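Local coordinates for putative prephenate dehydratase (PDB 4LUB), which probably catalyses the decarboxylating dehydration of prephenate to 3-phenylpyruvate, a step of L-phenylalanine biosynthesis, at residues Phe31-Glu36 and Val61-Asp66; Val51-Ser56 and Arg174-Gly179; Leu198-Asn203 and Ile261-Lys266. All blocks are in the same frame, centred on the assembly; numbering follows the deposited sequence.

Interaction 1 (Phe31-Glu36 and Val61-Asp66); sequences FENITE and VHETFD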
loop_
_atom_site.group_PDB
_atom_site.type_symbol
_atom_site.label_atom_id
_atom_site.label_comp_id
_atom_site.label_asym_id
_atom_site.label_seq_id
_atom_site.Cartn_x
_atom_site.Cartn_y
_atom_site.Cartn_z
ATOM N N PHE B 31 -19.328 2.060 -18.016
ATOM C CA PHE B 31 -19.911 2.553 -16.777
ATOM C C PHE B 31 -18.977 3.621 -16.214
ATOM O O PHE B 31 -17.784 3.641 -16.547
ATOM C CB PHE B 31 -20.135 1.407 -15.794
ATOM C CG PHE B 31 -21.221 0.455 -16.220
ATOM C CD1 PHE B 31 -20.946 -0.579 -17.099
ATOM C CD2 PHE B 31 -22.515 0.601 -15.753
ATOM C CE1 PHE B 31 -21.942 -1.451 -17.505
ATOM C CE2 PHE B 31 -23.514 -0.270 -16.149
ATOM C CZ PHE B 31 -23.228 -1.297 -17.028
ATOM N N GLU B 32 -19.509 4.477 -15.343
ATOM C CA GLU B 32 -18.887 5.766 -15.034
ATOM C C GLU B 32 -17.716 5.677 -14.066
ATOM O O GLU B 32 -16.828 6.530 -14.072
ATOM C CB GLU B 32 -19.921 6.723 -14.431
ATOM C CG GLU B 32 -21.079 6.020 -13.720
ATOM C CD GLU B 32 -21.925 6.944 -12.872
ATOM O OE1 GLU B 32 -21.827 8.180 -13.021
ATOM O OE2 GLU B 32 -22.690 6.432 -12.023
ATOM N N ASN B 33 -17.703 4.638 -13.243
ATOM C CA ASN B 33 -16.638 4.470 -12.268
ATOM C C ASN B 33 -16.489 2.999 -11.925
ATOM O O ASN B 33 -17.377 2.196 -12.221
ATOM C CB ASN B 33 -16.891 5.313 -11.001
ATOM C CG ASN B 33 -18.172 4.922 -10.255
ATOM O OD1 ASN B 33 -18.428 3.748 -9.979
ATOM N ND2 ASN B 33 -18.976 5.921 -9.918
ATOM N N ILE B 34 -15.364 2.661 -11.301
ATOM C CA ILE B 34 -14.998 1.273 -11.031
ATOM C C ILE B 34 -16.086 0.552 -10.242
ATOM O O ILE B 34 -16.468 -0.560 -10.582
ATOM C CB ILE B 34 -13.642 1.207 -10.288
ATOM C CG1 ILE B 34 -12.512 1.622 -11.247
ATOM C CG2 ILE B 34 -13.398 -0.183 -9.707
ATOM C CD1 ILE B 34 -11.284 2.193 -10.569
ATOM N N THR B 35 -16.615 1.210 -9.218
ATOM C CA THR B 35 -17.672 0.621 -8.398
ATOM C C THR B 35 -18.891 0.201 -9.224
ATOM O O THR B 35 -19.411 -0.903 -9.058
ATOM C CB THR B 35 -18.124 1.602 -7.316
ATOM O OG1 THR B 35 -17.017 1.893 -6.461
ATOM C CG2 THR B 35 -19.274 1.026 -6.496
ATOM N N GLU B 36 -19.325 1.077 -10.128
ATOM C CA GLU B 36 -20.480 0.803 -10.974
ATOM C C GLU B 36 -20.192 -0.261 -12.035
ATOM O O GLU B 36 -21.080 -1.041 -12.386
ATOM C CB GLU B 36 -20.975 2.096 -11.639
ATOM C CG GLU B 36 -21.657 3.064 -10.673
ATOM C CD GLU B 36 -22.733 2.398 -9.818
ATOM O OE1 GLU B 36 -23.518 1.586 -10.360
ATOM O OE2 GLU B 36 -22.777 2.670 -8.597
ATOM N N VAL B 61 -4.967 0.681 -7.265
ATOM C CA VAL B 61 -6.189 1.473 -7.293
ATOM C C VAL B 61 -7.048 1.120 -6.080
ATOM O O VAL B 61 -7.644 0.044 -6.019
ATOM C CB VAL B 61 -6.981 1.247 -8.591
ATOM C CG1 VAL B 61 -8.208 2.162 -8.642
ATOM C CG2 VAL B 61 -6.081 1.483 -9.805
ATOM N N HIS B 62 -7.087 2.027 -5.107
ATOM C CA HIS B 62 -7.805 1.799 -3.854
ATOM C C HIS B 62 -9.249 1.348 -4.063
ATOM O O HIS B 62 -9.689 0.361 -3.461
ATOM C CB HIS B 62 -7.786 3.061 -2.993
ATOM C CG HIS B 62 -6.412 3.487 -2.583
ATOM N ND1 HIS B 62 -6.160 4.713 -2.010
ATOM C CD2 HIS B 62 -5.219 2.854 -2.667
ATOM C CE1 HIS B 62 -4.866 4.820 -1.761
ATOM N NE2 HIS B 62 -4.273 3.707 -2.148
ATOM N N GLU B 63 -9.988 2.098 -4.880
ATOM C CA GLU B 63 -11.388 1.785 -5.173
ATOM C C GLU B 63 -11.611 0.330 -5.581
ATOM O O GLU B 63 -12.562 -0.308 -5.127
ATOM C CB GLU B 63 -11.948 2.710 -6.267
ATOM C CG GLU B 63 -13.480 2.734 -6.257
ATOM C CD GLU B 63 -14.088 3.556 -7.378
ATOM O OE1 GLU B 63 -13.346 4.313 -8.048
ATOM O OE2 GLU B 63 -15.320 3.452 -7.588
ATOM N N THR B 64 -10.753 -0.179 -6.458
ATOM C CA THR B 64 -10.892 -1.546 -6.953
ATOM C C THR B 64 -10.759 -2.574 -5.837
ATOM O O THR B 64 -11.641 -3.410 -5.638
ATOM C CB THR B 64 -9.844 -1.865 -8.043
ATOM O OG1 THR B 64 -10.032 -0.986 -9.156
ATOM C CG2 THR B 64 -10.015 -3.289 -8.534
ATOM N N PHE B 65 -9.668 -2.489 -5.086
ATOM C CA PHE B 65 -9.395 -3.449 -4.025
ATOM C C PHE B 65 -10.323 -3.347 -2.810
ATOM O O PHE B 65 -10.681 -4.373 -2.233
ATOM C CB PHE B 65 -7.930 -3.336 -3.612
ATOM C CG PHE B 65 -7.004 -3.897 -4.635
ATOM C CD1 PHE B 65 -6.908 -5.266 -4.815
ATOM C CD2 PHE B 65 -6.288 -3.058 -5.477
ATOM C CE1 PHE B 65 -6.081 -5.796 -5.777
ATOM C CE2 PHE B 65 -5.458 -3.582 -6.453
ATOM C CZ PHE B 65 -5.351 -4.955 -6.599
ATOM N N ASP B 66 -10.687 -2.134 -2.395
ATOM C CA ASP B 66 -11.667 -1.990 -1.312
ATOM C C ASP B 66 -13.012 -2.625 -1.666
ATOM O O ASP B 66 -13.594 -3.349 -0.860
ATOM C CB ASP B 66 -11.870 -0.517 -0.914
ATOM C CG ASP B 66 -10.579 0.155 -0.457
ATOM O OD1 ASP B 66 -9.674 -0.556 0.029
ATOM O OD2 ASP B 66 -10.483 1.398 -0.554
HETATM O O HOH W 1 -13.624 4.990 -10.551
#
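Glu-63 reaches from the first turn of helix 62-70 to the start of helix 34-42, and its chain can be followed outward atom by atom. CG stands anti to the backbone N (chi1 -161°), and beyond it the chain runs extended. CG itself lies 3.6 Å from Thr-35 OG1, while CD rests 3.8 Å from Ile-34 CB. At the tip the two oxygens divide the work. OE2 takes a short bond of 2.6 Å from Thr-35 OG1 through its anti lone pair and a second, 3.1 Å, from Thr-35 N, which approaches from above the carboxylate plane. OE1 accepts from a water at 2.6 Å, and that water in turn accepts from Ile-34 N. Beside this polar grip Ile-34 packs on the helix: CG2 touches Thr-64 OG1 and CD1 meets Val-61 CG1 at 3.6 Å. The Thr-64 hydroxyl is bonded to Pro-52 O of strand 48-55. Asn-33, the N-cap, accepts Glu-36 N on OD1 at 2.8 Å. One carboxylate thus serves the first two amides of helix 34-42, Ile-34 N through water and Thr-35 N directly, and its negative charge at this N-terminal end would probably be favoured by the helix dipole.

Interaction 2 (Val51-Ser56 and Arg174-Gly179); sequences VPVENS and RFWVLG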
loop_
_atom_site.group_PDB
_atom_site.type_symbol
_atom_site.label_atom_id
_atom_site.label_comp_id
_atom_site.label_asym_id
_atom_site.label_seq_id
_atom_site.Cartn_x
_atom_site.Cartn_y
_atom_site.Cartn_z
ATOM N N VAL B 51 -11.574 -3.582 -15.148
ATOM C CA VAL B 51 -11.174 -2.428 -14.354
ATOM C C VAL B 51 -9.654 -2.328 -14.248
ATOM O O VAL B 51 -8.961 -3.343 -14.260
ATOM C CB VAL B 51 -11.767 -2.479 -12.919
ATOM C CG1 VAL B 51 -13.297 -2.424 -12.949
ATOM C CG2 VAL B 51 -11.256 -3.704 -12.149
ATOM N N PRO B 52 -9.128 -1.095 -14.161
ATOM C CA PRO B 52 -7.718 -0.897 -13.807
ATOM C C PRO B 52 -7.492 -1.292 -12.357
ATOM O O PRO B 52 -8.356 -1.013 -11.518
ATOM C CB PRO B 52 -7.498 0.601 -14.015
ATOM C CG PRO B 52 -8.850 1.208 -13.838
ATOM C CD PRO B 52 -9.855 0.182 -14.297
ATOM N N VAL B 53 -6.402 -1.996 -12.054
ATOM C CA VAL B 53 -6.126 -2.310 -10.657
ATOM C C VAL B 53 -4.816 -1.729 -10.123
ATOM O O VAL B 53 -4.720 -1.421 -8.943
ATOM C CB VAL B 53 -6.156 -3.848 -10.414
ATOM C CG1 VAL B 53 -7.360 -4.464 -11.109
ATOM C CG2 VAL B 53 -4.850 -4.529 -10.830
ATOM N N GLU B 54 -3.806 -1.588 -10.973
ATOM C CA GLU B 54 -2.528 -1.069 -10.507
ATOM C C GLU B 54 -1.733 -0.363 -11.588
ATOM O O GLU B 54 -1.642 -0.858 -12.703
ATOM C CB GLU B 54 -1.664 -2.200 -9.929
ATOM C CG GLU B 54 -0.314 -1.716 -9.407
ATOM C CD GLU B 54 0.484 -2.802 -8.729
ATOM O OE1 GLU B 54 -0.060 -3.915 -8.563
ATOM O OE2 GLU B 54 1.645 -2.537 -8.347
ATOM N N ASN B 55 -1.112 0.758 -11.229
ATOM C CA ASN B 55 -0.270 1.511 -12.152
ATOM C C ASN B 55 1.169 1.528 -11.655
ATOM O O ASN B 55 1.418 1.568 -10.448
ATOM C CB ASN B 55 -0.786 2.940 -12.328
ATOM C CG ASN B 55 0.079 3.758 -13.267
ATOM O OD1 ASN B 55 1.016 4.424 -12.830
ATOM N ND2 ASN B 55 -0.199 3.677 -14.566
ATOM N N SER B 56 2.109 1.512 -12.591
ATOM C CA SER B 56 3.532 1.438 -12.276
ATOM C C SER B 56 4.057 2.663 -11.514
ATOM O O SER B 56 5.130 2.606 -10.910
ATOM C CB SER B 56 4.338 1.204 -13.562
ATOM O OG SER B 56 4.394 2.361 -14.366
ATOM N N ARG B 174 -1.973 -2.462 -14.792
ATOM C CA ARG B 174 -2.536 -3.797 -14.756
ATOM C C ARG B 174 -4.051 -3.637 -14.748
ATOM O O ARG B 174 -4.582 -2.847 -13.974
ATOM C CB ARG B 174 -2.064 -4.545 -13.499
ATOM C CG ARG B 174 -0.561 -4.741 -13.431
ATOM C CD ARG B 174 -0.090 -5.247 -12.069
ATOM N NE ARG B 174 -0.490 -6.634 -11.846
ATOM C CZ ARG B 174 -0.733 -7.165 -10.653
ATOM N NH1 ARG B 174 -0.568 -6.438 -9.557
ATOM N NH2 ARG B 174 -1.092 -8.439 -10.554
ATOM N N PHE B 175 -4.732 -4.392 -15.604
ATOM C CA PHE B 175 -6.193 -4.407 -15.647
ATOM C C PHE B 175 -6.634 -5.831 -15.364
ATOM O O PHE B 175 -6.004 -6.785 -15.813
ATOM C CB PHE B 175 -6.758 -3.946 -17.010
ATOM C CG PHE B 175 -6.424 -2.525 -17.377
ATOM C CD1 PHE B 175 -5.163 -2.181 -17.834
ATOM C CD2 PHE B 175 -7.382 -1.531 -17.260
ATOM C CE1 PHE B 175 -4.868 -0.869 -18.169
ATOM C CE2 PHE B 175 -7.092 -0.219 -17.583
ATOM C CZ PHE B 175 -5.831 0.116 -18.035
ATOM N N TRP B 176 -7.687 -5.967 -14.572
ATOM C CA TRP B 176 -8.291 -7.263 -14.341
ATOM C C TRP B 176 -9.610 -7.461 -15.071
ATOM O O TRP B 176 -10.444 -6.558 -15.139
ATOM C CB TRP B 176 -8.494 -7.482 -12.841
ATOM C CG TRP B 176 -7.250 -7.900 -12.143
ATOM C CD1 TRP B 176 -6.041 -8.193 -12.715
ATOM C CD2 TRP B 176 -7.081 -8.062 -10.734
ATOM N NE1 TRP B 176 -5.131 -8.537 -11.739
ATOM C CE2 TRP B 176 -5.751 -8.475 -10.517
ATOM C CE3 TRP B 176 -7.934 -7.911 -9.632
ATOM C CZ2 TRP B 176 -5.245 -8.721 -9.245
ATOM C CZ3 TRP B 176 -7.435 -8.161 -8.370
ATOM C CH2 TRP B 176 -6.097 -8.564 -8.184
ATOM N N VAL B 177 -9.777 -8.660 -15.614
ATOM C CA VAL B 177 -11.071 -9.120 -16.061
ATOM C C VAL B 177 -11.706 -9.858 -14.896
ATOM O O VAL B 177 -11.171 -10.850 -14.405
ATOM C CB VAL B 177 -10.973 -10.041 -17.298
ATOM C CG1 VAL B 177 -12.352 -10.486 -17.735
ATOM C CG2 VAL B 177 -10.237 -9.341 -18.435
ATOM N N LEU B 178 -12.816 -9.316 -14.416
ATOM C CA LEU B 178 -13.565 -9.916 -13.322
ATOM C C LEU B 178 -14.737 -10.728 -13.833
ATOM O O LEU B 178 -15.472 -10.286 -14.710
ATOM C CB LEU B 178 -14.066 -8.841 -12.346
ATOM C CG LEU B 178 -13.160 -7.998 -11.442
ATOM C CD1 LEU B 178 -11.677 -8.243 -11.649
ATOM C CD2 LEU B 178 -13.524 -6.510 -11.445
ATOM N N GLY B 179 -14.922 -11.904 -13.250
ATOM C CA GLY B 179 -16.061 -12.731 -13.581
ATOM C C GLY B 179 -16.035 -14.052 -12.851
ATOM O O GLY B 179 -15.456 -14.174 -11.769
#
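Arg-174 O is gripped by two successive amides of the neighbouring strand: Val-53 N gives an almost straight bond of 2.8 Å (176°), and Glu-54 N adds a weak one at 3.3 Å. Arg-174 N then returns a bond of 2.7 Å to Glu-54 O. Beyond the backbone ladder the Glu-54 and Arg-174 side chains lie side by side, pointing the same way. Glu-54 OE1 meets Arg-174 NH1 in a 2.8 Å salt bridge, almost in the guanidinium plane; the carboxylate is turned 68° against it, and NH1 comes to the anti side of OE1, out of the carboxylate plane. Arg-174 also pairs with Glu-79 and Asp-242, while Glu-54 pairs with Lys-224 and bonds to Tyr-237 of the second subunit. Both methyls of Val-53 lie against the Trp-176 indole. CG2 sits over its five-membered ring, 4.0 Å from the centroid in a CH-pi contact, and Val-53 CG1 is 3.6 Å from Trp-176 CG, displaced toward the rim. Trp-176 NE1 bonds to Glu-79. On the opposite face, Pro-52 CB packs against Phe-175 CE2 at 3.7 Å. Two residues facing Arg-174 alone make a classic beta bulge, here between antiparallel strands 48-55 and 172-179 of the prephenate dehydratase family region.

Interaction 3 (Leu198-Asn203 and Ile261-Lys266); sequences LTLPDN and IGIHYK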
loop_
_atom_site.group_PDB
_atom_site.type_symbol
_atom_site.label_atom_id
_atom_site.label_comp_id
_atom_site.label_asym_id
_atom_site.label_seq_id
_atom_site.Cartn_x
_atom_site.Cartn_y
_atom_site.Cartn_z
ATOM N N LEU B 198 -5.585 -10.942 2.797
ATOM C CA LEU B 198 -5.414 -11.589 4.100
ATOM C C LEU B 198 -5.781 -10.657 5.236
ATOM O O LEU B 198 -5.478 -9.462 5.195
ATOM C CB LEU B 198 -3.977 -12.068 4.337
ATOM C CG LEU B 198 -3.160 -12.901 3.356
ATOM C CD1 LEU B 198 -1.716 -12.871 3.807
ATOM C CD2 LEU B 198 -3.653 -14.320 3.334
ATOM N N THR B 199 -6.428 -11.216 6.250
ATOM C CA THR B 199 -6.557 -10.560 7.544
ATOM C C THR B 199 -5.867 -11.430 8.588
ATOM O O THR B 199 -5.865 -12.658 8.486
ATOM C CB THR B 199 -8.012 -10.316 7.935
ATOM O OG1 THR B 199 -8.762 -11.526 7.773
ATOM C CG2 THR B 199 -8.614 -9.242 7.044
ATOM N N LEU B 200 -5.267 -10.795 9.583
ATOM C CA LEU B 200 -4.445 -11.521 10.528
ATOM C C LEU B 200 -5.206 -11.727 11.844
ATOM O O LEU B 200 -6.181 -11.029 12.104
ATOM C CB LEU B 200 -3.144 -10.741 10.745
ATOM C CG LEU B 200 -2.349 -10.610 9.436
ATOM C CD1 LEU B 200 -1.310 -9.511 9.524
ATOM C CD2 LEU B 200 -1.721 -11.925 9.000
ATOM N N PRO B 201 -4.774 -12.700 12.666
ATOM C CA PRO B 201 -5.413 -12.913 13.974
ATOM C C PRO B 201 -5.206 -11.705 14.879
ATOM O O PRO B 201 -4.077 -11.219 14.995
ATOM C CB PRO B 201 -4.698 -14.152 14.530
ATOM C CG PRO B 201 -4.149 -14.841 13.340
ATOM C CD PRO B 201 -3.811 -13.768 12.349
ATOM N N ASP B 202 -6.294 -11.229 15.480
ATOM C CA ASP B 202 -6.324 -9.986 16.256
ATOM C C ASP B 202 -6.027 -8.796 15.349
ATOM O O ASP B 202 -5.679 -7.718 15.833
ATOM C CB ASP B 202 -5.335 -10.017 17.430
ATOM C CG ASP B 202 -5.633 -11.126 18.415
ATOM O OD1 ASP B 202 -6.764 -11.165 18.951
ATOM O OD2 ASP B 202 -4.725 -11.944 18.677
ATOM N N ASN B 203 -6.171 -9.000 14.038
ATOM C CA ASN B 203 -5.781 -8.011 13.031
ATOM C C ASN B 203 -4.427 -7.342 13.298
ATOM O O ASN B 203 -4.237 -6.162 13.004
ATOM C CB ASN B 203 -6.882 -6.965 12.901
ATOM C CG ASN B 203 -8.188 -7.570 12.440
ATOM O OD1 ASN B 203 -9.205 -7.473 13.130
ATOM N ND2 ASN B 203 -8.162 -8.229 11.285
ATOM N N ILE B 261 -2.965 -22.040 10.639
ATOM C CA ILE B 261 -2.354 -21.022 11.499
ATOM C C ILE B 261 -3.416 -20.050 12.055
ATOM O O ILE B 261 -3.159 -19.280 12.983
ATOM C CB ILE B 261 -1.232 -20.252 10.725
ATOM C CG1 ILE B 261 -0.030 -21.166 10.501
ATOM C CG2 ILE B 261 -0.701 -19.066 11.497
ATOM C CD1 ILE B 261 0.931 -20.650 9.450
ATOM N N GLY B 262 -4.620 -20.100 11.498
ATOM C CA GLY B 262 -5.650 -19.148 11.871
ATOM C C GLY B 262 -5.625 -17.840 11.097
ATOM O O GLY B 262 -6.266 -16.870 11.497
ATOM N N ILE B 263 -4.880 -17.800 9.998
ATOM C CA ILE B 263 -4.897 -16.639 9.111
ATOM C C ILE B 263 -6.014 -16.788 8.084
ATOM O O ILE B 263 -6.103 -17.807 7.392
ATOM C CB ILE B 263 -3.542 -16.440 8.386
ATOM C CG1 ILE B 263 -2.440 -16.122 9.399
ATOM C CG2 ILE B 263 -3.631 -15.310 7.367
ATOM C CD1 ILE B 263 -1.059 -16.517 8.933
ATOM N N HIS B 264 -6.865 -15.772 7.979
ATOM C CA HIS B 264 -7.975 -15.837 7.040
ATOM C C HIS B 264 -7.614 -15.131 5.752
ATOM O O HIS B 264 -6.897 -14.132 5.757
ATOM C CB HIS B 264 -9.237 -15.199 7.627
ATOM C CG HIS B 264 -9.824 -15.957 8.777
ATOM N ND1 HIS B 264 -9.920 -15.432 10.048
ATOM C CD2 HIS B 264 -10.365 -17.196 8.839
ATOM C CE1 HIS B 264 -10.489 -16.319 10.847
ATOM N NE2 HIS B 264 -10.769 -17.398 10.137
ATOM N N TYR B 265 -8.109 -15.670 4.646
ATOM C CA TYR B 265 -7.804 -15.116 3.340
ATOM C C TYR B 265 -9.047 -15.141 2.477
ATOM O O TYR B 265 -9.909 -15.999 2.641
ATOM C CB TYR B 265 -6.656 -15.878 2.660
ATOM C CG TYR B 265 -6.951 -17.331 2.390
ATOM C CD1 TYR B 265 -7.538 -17.729 1.198
ATOM C CD2 TYR B 265 -6.640 -18.309 3.329
ATOM C CE1 TYR B 265 -7.814 -19.056 0.946
ATOM C CE2 TYR B 265 -6.903 -19.642 3.079
ATOM C CZ TYR B 265 -7.492 -20.009 1.891
ATOM O OH TYR B 265 -7.774 -21.327 1.626
ATOM N N LYS B 266 -9.141 -14.154 1.595
ATOM C CA LYS B 266 -10.071 -14.164 0.479
ATOM C C LYS B 266 -9.287 -14.262 -0.823
ATOM O O LYS B 266 -8.385 -13.460 -1.059
ATOM C CB LYS B 266 -10.933 -12.900 0.494
ATOM C CG LYS B 266 -12.017 -12.851 -0.556
ATOM C CD LYS B 266 -12.825 -11.588 -0.373
ATOM C CE LYS B 266 -13.891 -11.445 -1.435
ATOM N NZ LYS B 266 -14.807 -10.332 -1.096
HETATM O O HOH W 2 -9.289 -12.074 4.878
#
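Leu-198 lays its CD2 methyl against Tyr-265 CB, 3.4 Å away, where the two residues form a non-hydrogen-bonded antiparallel pair. The same methyl meets Ile-263 CG2 more loosely. Tyr-265 touches with CB alone: its CG is set between the backbone N and the carbonyl carbon (chi1 62°), and the ring leads off toward Leu-255 and Thr-259. Ile-263 CG2 stands 3.6 Å from Thr-199 O and also faces Leu-200 CD2, whereas CG1 faces Pro-201 CD at 4.0 Å. Leu-258 and Ala-211 pack on both Leu-198 and Ile-263, continuing the apolar layer.

The next pair, Thr-199 and His-264, is the hydrogen-bonded one. Thr-199 N donates to His-264 O at 3.0 Å, tilted from the carbonyl plane, and a weak return bond of 3.3 Å joins His-264 N to Thr-199 O. Their side chains cross on the other face, Thr-199 OG1 lying 3.7 Å from His-264 CB. A water bonded to that hydroxyl also donates weakly to His-264 O. Pro-201 CG reaches Gly-262 O at 3.5 Å. Gly-262, with positive phi (86°), ends helix 248-261 in a Schellman motif.

Within the ACT family region, two residues separate helix 248-261 from strand 264-274, which pairs with the last residues of strand 189-199. The chemistry is two-sided: Leu-198 and Ile-263 form an apolar surface against helices 208-216 and 248-261; Thr-199 and His-264 bring polar groups and one bound water to the other face, where Leu-230 and Phe-238 pack on Thr-199. One sound hydrogen bond and a weaker companion join the backbones where the pairing ends.

In the fold
From the N terminus, the chain passes strand 27-31 and enters helix 34-42, opening interaction 1. Strand 48-55 opens interaction 2 before helix 62-70 closes interaction 1 across a 24-residue span of mostly helix and strand, so the two cross along the chain. They also touch: residues 61-66 pack on residues 51-56 and are probably hydrogen-bonded to them. Interaction 2 closes at strand 172-179, after a span whose residues 86-169 are not modelled. Interaction 1 joins the starts of two helices, interaction 2 two strands of the sheet they pack on. Interaction 3 follows in series, closing a 57-residue span with helices 208-216 and 248-261 and strands 222-229 and 237-244. Strand 75-83 bridges them, pairing with 172-179 and 264-274.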